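Side-chain contacts in threonine--tRNA ligase catalytic subunit (Aeropyrum pernix, PDB 3A32), which attaches threonine to its tRNA after activating the amino acid with ATP, as a zinc-binding class II synthetase that probably cannot clear mischarged seryl-tRNA: residues Gly172-Val177 with Glu305-His310; Glu226-Ala231 with Ile281-Asn286; Leu130-Lys135 with Glu299-Glu304. One frame throughout, in Å; residues are numbered along the deposited sequence.

Interaction 1 of 3, residues Gly172-Val177 with Glu305-His310. With ZN (zinc ion), chain G.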
loop_
_atom_site.group_PDB
_atom_site.type_symbol
_atom_site.label_atom_id
_atom_site.label_comp_id
_atom_site.label_asym_id
_atom_site.label_seq_id
_atom_site.Cartn_x
_atom_site.Cartn_y
_atom_site.Cartn_z
ATOM N N GLY A 172 0.222 30.387 15.421
ATOM C CA GLY A 172 -0.679 30.097 16.561
ATOM C C GLY A 172 -0.856 28.640 16.995
ATOM O O GLY A 172 -1.342 28.353 18.113
ATOM N N ARG A 173 -0.469 27.716 16.111
ATOM C CA ARG A 173 -0.752 26.305 16.309
ATOM C C ARG A 173 0.556 25.453 16.325
ATOM O O ARG A 173 0.515 24.251 16.531
ATOM C CB ARG A 173 -1.724 25.859 15.193
ATOM C CG ARG A 173 -3.247 26.328 15.354
ATOM C CD ARG A 173 -4.045 25.510 16.447
ATOM N NE ARG A 173 -3.490 24.153 16.676
ATOM C CZ ARG A 173 -3.936 23.005 16.124
ATOM N NH1 ARG A 173 -5.002 23.008 15.310
ATOM N NH2 ARG A 173 -3.322 21.832 16.394
ATOM N N VAL A 174 1.717 26.089 16.130
ATOM C CA VAL A 174 2.944 25.345 15.820
ATOM C C VAL A 174 3.416 24.489 17.011
ATOM O O VAL A 174 3.814 23.317 16.821
ATOM C CB VAL A 174 4.096 26.232 15.183
ATOM C CG1 VAL A 174 4.595 27.328 16.159
ATOM C CG2 VAL A 174 5.290 25.355 14.699
ATOM N N ILE A 175 3.338 25.041 18.222
ATOM C CA ILE A 175 3.727 24.295 19.427
ATOM C C ILE A 175 2.884 23.002 19.576
ATOM O O ILE A 175 3.424 21.900 19.850
ATOM C CB ILE A 175 3.674 25.194 20.724
ATOM C CG1 ILE A 175 4.735 26.321 20.678
ATOM C CG2 ILE A 175 3.767 24.339 21.995
ATOM C CD1 ILE A 175 4.555 27.453 21.750
ATOM N N ASP A 176 1.578 23.126 19.360
ATOM C CA ASP A 176 0.660 21.988 19.450
ATOM C C ASP A 176 0.971 20.905 18.393
ATOM O O ASP A 176 0.850 19.702 18.665
ATOM C CB ASP A 176 -0.781 22.463 19.223
ATOM C CG ASP A 176 -1.438 23.152 20.476
ATOM O OD1 ASP A 176 -0.921 23.132 21.599
ATOM O OD2 ASP A 176 -2.509 23.752 20.304
ATOM N N VAL A 177 1.301 21.340 17.177
ATOM C CA VAL A 177 1.645 20.449 16.107
ATOM C C VAL A 177 2.900 19.646 16.447
ATOM O O VAL A 177 2.919 18.413 16.295
ATOM C CB VAL A 177 1.812 21.242 14.780
ATOM C CG1 VAL A 177 2.726 20.509 13.822
ATOM C CG2 VAL A 177 0.408 21.536 14.130
ATOM N N GLU A 305 3.116 34.737 10.051
ATOM C CA GLU A 305 3.884 33.729 10.785
ATOM C C GLU A 305 3.434 32.299 10.466
ATOM O O GLU A 305 2.390 31.875 10.887
ATOM C CB GLU A 305 3.826 33.952 12.295
ATOM C CG GLU A 305 5.069 33.392 12.996
ATOM C CD GLU A 305 4.902 33.218 14.509
ATOM O OE1 GLU A 305 3.946 33.804 15.084
ATOM O OE2 GLU A 305 5.735 32.475 15.116
ATOM N N VAL A 306 4.235 31.568 9.713
ATOM C CA VAL A 306 3.899 30.203 9.334
ATOM C C VAL A 306 5.192 29.373 9.283
ATOM O O VAL A 306 6.263 29.899 8.984
ATOM C CB VAL A 306 3.121 30.151 7.979
ATOM C CG1 VAL A 306 3.989 30.589 6.816
ATOM C CG2 VAL A 306 2.541 28.740 7.696
ATOM N N TYR A 307 5.074 28.069 9.555
ATOM C CA TYR A 307 6.225 27.156 9.528
ATOM C C TYR A 307 5.981 25.966 8.624
ATOM O O TYR A 307 4.848 25.494 8.505
ATOM C CB TYR A 307 6.581 26.681 10.966
ATOM C CG TYR A 307 6.946 27.856 11.859
ATOM C CD1 TYR A 307 8.251 28.368 11.878
ATOM C CD2 TYR A 307 5.962 28.510 12.619
ATOM C CE1 TYR A 307 8.565 29.471 12.646
ATOM C CE2 TYR A 307 6.266 29.604 13.395
ATOM C CZ TYR A 307 7.575 30.084 13.396
ATOM O OH TYR A 307 7.883 31.178 14.167
ATOM N N ILE A 308 7.067 25.491 8.013
ATOM C CA ILE A 308 7.089 24.309 7.175
ATOM C C ILE A 308 7.891 23.209 7.901
ATOM O O ILE A 308 9.044 23.415 8.348
ATOM C CB ILE A 308 7.687 24.612 5.785
ATOM C CG1 ILE A 308 6.674 25.267 4.853
ATOM C CG2 ILE A 308 8.071 23.316 5.089
ATOM C CD1 ILE A 308 6.130 26.674 5.225
ATOM N N ILE A 309 7.264 22.046 8.047
ATOM C CA ILE A 309 7.878 20.986 8.797
ATOM C C ILE A 309 7.921 19.695 7.966
ATOM O O ILE A 309 6.939 19.329 7.328
ATOM C CB ILE A 309 7.141 20.766 10.167
ATOM C CG1 ILE A 309 7.315 21.983 11.069
ATOM C CG2 ILE A 309 7.627 19.473 10.862
ATOM C CD1 ILE A 309 6.453 22.006 12.325
ATOM N N HIS A 310 9.080 19.055 7.974
ATOM C CA HIS A 310 9.260 17.658 7.570
ATOM C C HIS A 310 9.200 16.846 8.859
ATOM O O HIS A 310 9.809 17.248 9.846
ATOM C CB HIS A 310 10.686 17.421 7.070
ATOM C CG HIS A 310 11.159 18.361 6.002
ATOM N ND1 HIS A 310 11.204 18.004 4.675
ATOM C CD2 HIS A 310 11.677 19.616 6.072
ATOM C CE1 HIS A 310 11.716 18.998 3.970
ATOM N NE2 HIS A 310 12.022 19.983 4.799
HETATM ZN ZN ZN G . 10.529 16.386 3.583
HETATM O O HOH W 1 10.610 14.688 4.680
#
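Val174, in the first turn of helix 174-191, meets Tyr307 of strand 306-316, and the two side chains cross at about a right angle. Tracing Tyr307 outward, CB lies 4.2 Å from Val174 CG2 and CG 4.1 Å from that same methyl. At CD2 the gap to Val174 CG2 narrows to 3.8 Å, whereas CE2 has Val174 CG1 as its neighbour, at 4.0 Å. The valine torsion fits this pattern: with chi1 at 64°, CG1 stands between backbone N and carbonyl carbon while CG2 is opposite N, and both methyls reach CD2, CG2 leaning toward CG and CG1 toward CE2. At the tip, Tyr307 OH donates to Glu305 OE2 over 2.7 Å; the carboxylate oxygen lies in the ring plane and uses its anti lone pair. Cutting Tyr307 back to an alanine would probably open a gap beside Val174 and leave Glu305 OE2 without this hydroxyl partner. Two residues along the strand, Ile309 CD1 extends to Val174 CG2 and to Val177 CG1, 4.3 Å in each case, so apolar contact continues along the helix. His310 then binds the zinc through ND1 at 2.1 Å, alongside Cys112, His166 and a water. A helix laid on the motif 3 strand, which carries a metal ligand, belongs to the class II synthetase core; as in other threonyl-tRNA synthetases, the zinc probably recognises threonine.

Interaction 2 of 3, residues Glu226-Ala231 with Ile281-Asn286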
loop_
_atom_site.group_PDB
_atom_site.type_symbol
_atom_site.label_atom_id
_atom_site.label_comp_id
_atom_site.label_asym_id
_atom_site.label_seq_id
_atom_site.Cartn_x
_atom_site.Cartn_y
_atom_site.Cartn_z
ATOM N N GLU A 226 14.112 31.973 15.838
ATOM C CA GLU A 226 13.583 32.174 17.187
ATOM C C GLU A 226 12.200 31.611 17.379
ATOM O O GLU A 226 11.962 30.986 18.367
ATOM C CB GLU A 226 13.595 33.656 17.555
ATOM C CG GLU A 226 15.030 34.146 17.724
ATOM C CD GLU A 226 15.147 35.601 18.151
ATOM O OE1 GLU A 226 14.334 36.439 17.695
ATOM O OE2 GLU A 226 16.086 35.889 18.926
ATOM N N GLY A 227 11.292 31.837 16.454
ATOM C CA GLY A 227 9.945 31.273 16.537
ATOM C C GLY A 227 9.971 29.744 16.487
ATOM O O GLY A 227 9.294 29.104 17.259
ATOM N N ALA A 228 10.796 29.173 15.602
ATOM C CA ALA A 228 10.988 27.710 15.472
ATOM C C ALA A 228 11.669 27.080 16.666
ATOM O O ALA A 228 11.141 26.161 17.231
ATOM C CB ALA A 228 11.713 27.357 14.144
ATOM N N GLU A 229 12.807 27.604 17.105
ATOM C CA GLU A 229 13.513 27.048 18.299
ATOM C C GLU A 229 12.679 27.136 19.571
ATOM O O GLU A 229 12.681 26.222 20.441
ATOM C CB GLU A 229 14.850 27.737 18.523
ATOM C CG GLU A 229 15.813 27.557 17.355
ATOM C CD GLU A 229 17.115 28.319 17.488
ATOM O OE1 GLU A 229 17.179 29.194 18.379
ATOM O OE2 GLU A 229 18.071 28.080 16.689
ATOM N N GLU A 230 11.950 28.235 19.668
ATOM C CA GLU A 230 11.048 28.401 20.766
ATOM C C GLU A 230 9.799 27.507 20.636
ATOM O O GLU A 230 9.304 27.017 21.640
ATOM C CB GLU A 230 10.749 29.885 20.969
ATOM C CG GLU A 230 9.429 30.308 20.642
ATOM C CD GLU A 230 8.693 30.687 21.893
ATOM O OE1 GLU A 230 8.023 31.761 21.874
ATOM O OE2 GLU A 230 8.832 29.920 22.899
ATOM N N ALA A 231 9.329 27.208 19.427
ATOM C CA ALA A 231 8.253 26.168 19.334
ATOM C C ALA A 231 8.715 24.789 19.878
ATOM O O ALA A 231 7.982 24.118 20.625
ATOM C CB ALA A 231 7.688 26.064 17.918
ATOM N N ILE A 281 11.575 15.780 13.760
ATOM C CA ILE A 281 10.749 16.912 13.374
ATOM C C ILE A 281 11.709 18.002 12.917
ATOM O O ILE A 281 12.447 18.548 13.738
ATOM C CB ILE A 281 9.829 17.461 14.535
ATOM C CG1 ILE A 281 8.961 16.346 15.099
ATOM C CG2 ILE A 281 8.948 18.640 14.046
ATOM C CD1 ILE A 281 8.246 16.738 16.348
ATOM N N GLN A 282 11.631 18.344 11.628
ATOM C CA GLN A 282 12.545 19.260 10.964
ATOM C C GLN A 282 11.855 20.462 10.265
ATOM O O GLN A 282 11.150 20.310 9.269
ATOM C CB GLN A 282 13.365 18.455 9.942
ATOM C CG GLN A 282 14.247 19.317 9.047
ATOM C CD GLN A 282 15.515 19.746 9.765
ATOM O OE1 GLN A 282 16.338 18.902 10.124
ATOM N NE2 GLN A 282 15.691 21.070 9.957
ATOM N N PHE A 283 12.037 21.641 10.838
ATOM C CA PHE A 283 11.778 22.928 10.206
ATOM C C PHE A 283 12.653 23.263 9.008
ATOM O O PHE A 283 13.820 22.852 8.901
ATOM C CB PHE A 283 11.969 24.033 11.245
ATOM C CG PHE A 283 10.919 24.024 12.310
ATOM C CD1 PHE A 283 9.850 24.921 12.255
ATOM C CD2 PHE A 283 10.984 23.105 13.361
ATOM C CE1 PHE A 283 8.848 24.892 13.242
ATOM C CE2 PHE A 283 10.022 23.085 14.353
ATOM C CZ PHE A 283 8.938 23.970 14.300
ATOM N N ASP A 284 12.087 24.092 8.153
ATOM C CA ASP A 284 12.641 24.367 6.868
ATOM C C ASP A 284 12.282 25.805 6.516
ATOM O O ASP A 284 11.090 26.173 6.456
ATOM C CB ASP A 284 12.110 23.359 5.851
ATOM C CG ASP A 284 12.934 23.314 4.587
ATOM O OD1 ASP A 284 13.350 24.412 4.110
ATOM O OD2 ASP A 284 13.157 22.181 4.068
ATOM N N PHE A 285 13.338 26.608 6.353
ATOM C CA PHE A 285 13.277 28.051 5.998
ATOM C C PHE A 285 13.637 28.230 4.519
ATOM O O PHE A 285 13.396 29.274 3.914
ATOM C CB PHE A 285 14.239 28.836 6.903
ATOM C CG PHE A 285 13.908 28.685 8.374
ATOM C CD1 PHE A 285 12.550 28.593 8.795
ATOM C CD2 PHE A 285 14.903 28.630 9.326
ATOM C CE1 PHE A 285 12.233 28.437 10.116
ATOM C CE2 PHE A 285 14.577 28.506 10.699
ATOM C CZ PHE A 285 13.261 28.395 11.089
ATOM N N ASN A 286 14.159 27.162 3.940
ATOM C CA ASN A 286 14.504 27.107 2.557
ATOM C C ASN A 286 13.277 26.916 1.646
ATOM O O ASN A 286 13.066 27.731 0.732
ATOM C CB ASN A 286 15.537 25.999 2.353
ATOM C CG ASN A 286 15.999 25.877 0.899
ATOM O OD1 ASN A 286 16.416 26.860 0.274
ATOM N ND2 ASN A 286 15.971 24.645 0.372
#
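Ala228 in helix 222-243 comes nearest to Phe283 of strand 273-284, their CA atoms 7.2 Å apart, a spacing that the small alanine side chain can bridge from the helix to the aromatic rings. Its single methyl serves two rings in different ways. Ala228 CB lies over one face of Phe283 in a CH-pi contact, 3.9 Å from the ring centroid and 22° off the normal, displaced toward the rim at CD1. The same carbon meets Phe285 at the ring edge, in its plane, 3.6 Å from CZ. Phe283 has CG beside its backbone N and anti to the carbonyl carbon (chi1 -69°), which carries the ring out to the helix, where Ala231 CB also approaches CZ at 4.4 Å. Polar groups of the strand do not turn to the helix: Gln282 NE2 donates to Phe283 O over 2.8 Å, nearly straight at 173° and on a lone pair in the carbonyl plane. Asp284 OD2 is hydrogen-bonded to His310 NE2, a second-shell link to the zinc ligand. No hydrogen bond joins the two segments, which implies that between them this buried face of the helix is held by shape and dispersion, with the methyl fitted against a face and an edge.

Interaction 3 of 3, residues Leu130-Lys135 with Glu299-Glu304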
loop_
_atom_site.group_PDB
_atom_site.type_symbol
_atom_site.label_atom_id
_atom_site.label_comp_id
_atom_site.label_asym_id
_atom_site.label_seq_id
_atom_site.Cartn_x
_atom_site.Cartn_y
_atom_site.Cartn_z
ATOM N N LEU A 130 -9.064 25.865 2.119
ATOM C CA LEU A 130 -8.126 24.819 2.577
ATOM C C LEU A 130 -7.749 25.158 4.017
ATOM O O LEU A 130 -7.239 26.255 4.266
ATOM C CB LEU A 130 -6.856 24.770 1.727
ATOM C CG LEU A 130 -5.917 23.555 1.910
ATOM C CD1 LEU A 130 -6.553 22.222 1.446
ATOM C CD2 LEU A 130 -4.619 23.787 1.186
ATOM N N PRO A 131 -8.022 24.243 4.966
ATOM C CA PRO A 131 -7.679 24.546 6.349
ATOM C C PRO A 131 -6.164 24.465 6.657
ATOM O O PRO A 131 -5.410 23.715 6.019
ATOM C CB PRO A 131 -8.460 23.490 7.153
ATOM C CG PRO A 131 -9.210 22.664 6.168
ATOM C CD PRO A 131 -8.616 22.901 4.830
ATOM N N LEU A 132 -5.731 25.273 7.610
ATOM C CA LEU A 132 -4.399 25.156 8.171
ATOM C C LEU A 132 -4.565 24.825 9.656
ATOM O O LEU A 132 -5.496 25.307 10.294
ATOM C CB LEU A 132 -3.631 26.471 7.996
ATOM C CG LEU A 132 -3.405 26.986 6.580
ATOM C CD1 LEU A 132 -2.653 28.327 6.566
ATOM C CD2 LEU A 132 -2.681 25.909 5.653
ATOM N N PRO A 133 -3.648 24.035 10.230
ATOM C CA PRO A 133 -2.478 23.450 9.533
ATOM C C PRO A 133 -2.857 22.444 8.404
ATOM O O PRO A 133 -3.892 21.744 8.471
ATOM C CB PRO A 133 -1.662 22.772 10.657
ATOM C CG PRO A 133 -2.527 22.795 11.885
ATOM C CD PRO A 133 -3.691 23.727 11.675
ATOM N N PHE A 134 -2.021 22.403 7.375
ATOM C CA PHE A 134 -2.191 21.458 6.274
ATOM C C PHE A 134 -1.175 20.361 6.515
ATOM O O PHE A 134 0.033 20.633 6.608
ATOM C CB PHE A 134 -1.948 22.176 4.964
ATOM C CG PHE A 134 -1.851 21.285 3.774
ATOM C CD1 PHE A 134 -2.972 20.984 3.032
ATOM C CD2 PHE A 134 -0.608 20.808 3.346
ATOM C CE1 PHE A 134 -2.876 20.158 1.897
ATOM C CE2 PHE A 134 -0.502 19.999 2.224
ATOM C CZ PHE A 134 -1.624 19.683 1.487
ATOM N N LYS A 135 -1.675 19.127 6.651
ATOM C CA LYS A 135 -0.855 17.981 7.008
ATOM C C LYS A 135 -1.063 16.933 5.983
ATOM O O LYS A 135 -2.209 16.559 5.711
ATOM C CB LYS A 135 -1.238 17.445 8.398
ATOM C CG LYS A 135 -1.348 18.558 9.464
ATOM C CD LYS A 135 -1.476 18.058 10.896
ATOM C CE LYS A 135 -2.295 16.756 11.007
ATOM N NZ LYS A 135 -2.834 16.556 12.408
ATOM N N GLU A 299 -0.683 36.094 1.038
ATOM C CA GLU A 299 -1.722 36.531 0.110
ATOM C C GLU A 299 -3.072 35.834 0.261
ATOM O O GLU A 299 -4.079 36.507 0.396
ATOM C CB GLU A 299 -1.227 36.449 -1.324
ATOM C CG GLU A 299 -0.092 37.435 -1.582
ATOM C CD GLU A 299 0.769 37.088 -2.795
ATOM O OE1 GLU A 299 0.424 36.146 -3.559
ATOM O OE2 GLU A 299 1.812 37.759 -2.980
ATOM N N GLU A 300 -3.086 34.504 0.286
ATOM C CA GLU A 300 -4.328 33.722 0.349
ATOM C C GLU A 300 -4.909 33.562 1.745
ATOM O O GLU A 300 -6.125 33.518 1.900
ATOM C CB GLU A 300 -4.130 32.333 -0.261
ATOM C CG GLU A 300 -3.655 32.305 -1.717
ATOM C CD GLU A 300 -4.639 32.961 -2.693
ATOM O OE1 GLU A 300 -5.857 33.023 -2.410
ATOM O OE2 GLU A 300 -4.188 33.428 -3.758
ATOM N N PHE A 301 -4.067 33.453 2.771
ATOM C CA PHE A 301 -4.597 33.232 4.121
ATOM C C PHE A 301 -4.445 34.433 5.055
ATOM O O PHE A 301 -5.003 34.432 6.157
ATOM C CB PHE A 301 -4.003 31.970 4.775
ATOM C CG PHE A 301 -4.182 30.727 3.978
ATOM C CD1 PHE A 301 -5.148 29.809 4.329
ATOM C CD2 PHE A 301 -3.353 30.449 2.893
ATOM C CE1 PHE A 301 -5.328 28.625 3.575
ATOM C CE2 PHE A 301 -3.506 29.262 2.142
ATOM C CZ PHE A 301 -4.492 28.362 2.479
ATOM N N GLY A 302 -3.688 35.440 4.632
ATOM C CA GLY A 302 -3.389 36.586 5.517
ATOM C C GLY A 302 -2.623 36.216 6.799
ATOM O O GLY A 302 -2.827 36.831 7.865
ATOM N N ILE A 303 -1.778 35.180 6.685
ATOM C CA ILE A 303 -0.894 34.736 7.757
ATOM C C ILE A 303 0.560 35.107 7.427
ATOM O O ILE A 303 1.072 34.762 6.376
ATOM C CB ILE A 303 -1.098 33.217 8.034
ATOM C CG1 ILE A 303 -2.469 33.005 8.687
ATOM C CG2 ILE A 303 -0.002 32.638 8.921
ATOM C CD1 ILE A 303 -2.985 31.645 8.530
ATOM N N GLU A 304 1.205 35.817 8.348
ATOM C CA GLU A 304 2.601 36.274 8.203
ATOM C C GLU A 304 3.558 35.294 8.916
ATOM O O GLU A 304 4.667 35.057 8.435
ATOM C CB GLU A 304 2.776 37.708 8.771
ATOM C CG GLU A 304 3.781 38.606 8.007
ATOM C CD GLU A 304 3.099 39.675 7.098
ATOM O OE1 GLU A 304 2.673 40.739 7.614
ATOM O OE2 GLU A 304 2.994 39.471 5.869
#
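Leu132 places CD1 over one face of the Phe301 ring, 3.9 Å from the centroid and 21° off its normal, a CH-pi contact shifted toward the rim at Phe301 CD1. The ring's edge is approached separately by the backbone: Leu130 O lies in the ring plane, 3.1 Å from Phe301 CE1, so face and edge are both met by the 130-135 segment. Leu132 CD1 also touches Ile303 CD1 at 3.9 Å; with CG anti to the carbonyl carbon (chi1 -60°) and CD1 continuing extended (chi2 179°), the leucine reaches both phenylalanine and isoleucine. In the next shell, Gly302 leaves helix 293-301 with positive phi, turning the chain so that Phe301 and Ile303, on either side of it, both reach Leu132. A cis peptide bond precedes Pro133, just after the leucine. Farther out, Pro170 of strand 159-170 supports both Leu132 and Ile303, Leu130 packs on Phe119 and Val123 of helix 112-126, and Phe469 of the second subunit reaches Leu130. The contact thus ties the C-terminal end of a helix to the run leading into strand 134-143, which with strand 159-170 forms motif 2 of the class II synthetase fold.

In the fold
All three contacts gather on one side of the chain's centre around the large mixed sheet of the catalytic core. Interaction 1 sits between the others, its centre about 8 Å from that of interaction 2 and about 11 Å from that of interaction 3; the centres of interactions 2 and 3 lie about 17 Å apart, and these two do not touch. Neighbouring antiparallel strands 306-316 and 273-284 join interactions 1 and 2, while helix 293-301 runs directly ahead of strand 306-316, linking 3 to 1. Along the chain, interaction 2 is nested within the loops closed by 1 and by 3, which themselves interleave. Segments far apart in sequence are thereby brought together beside the strand that delivers a zinc ligand.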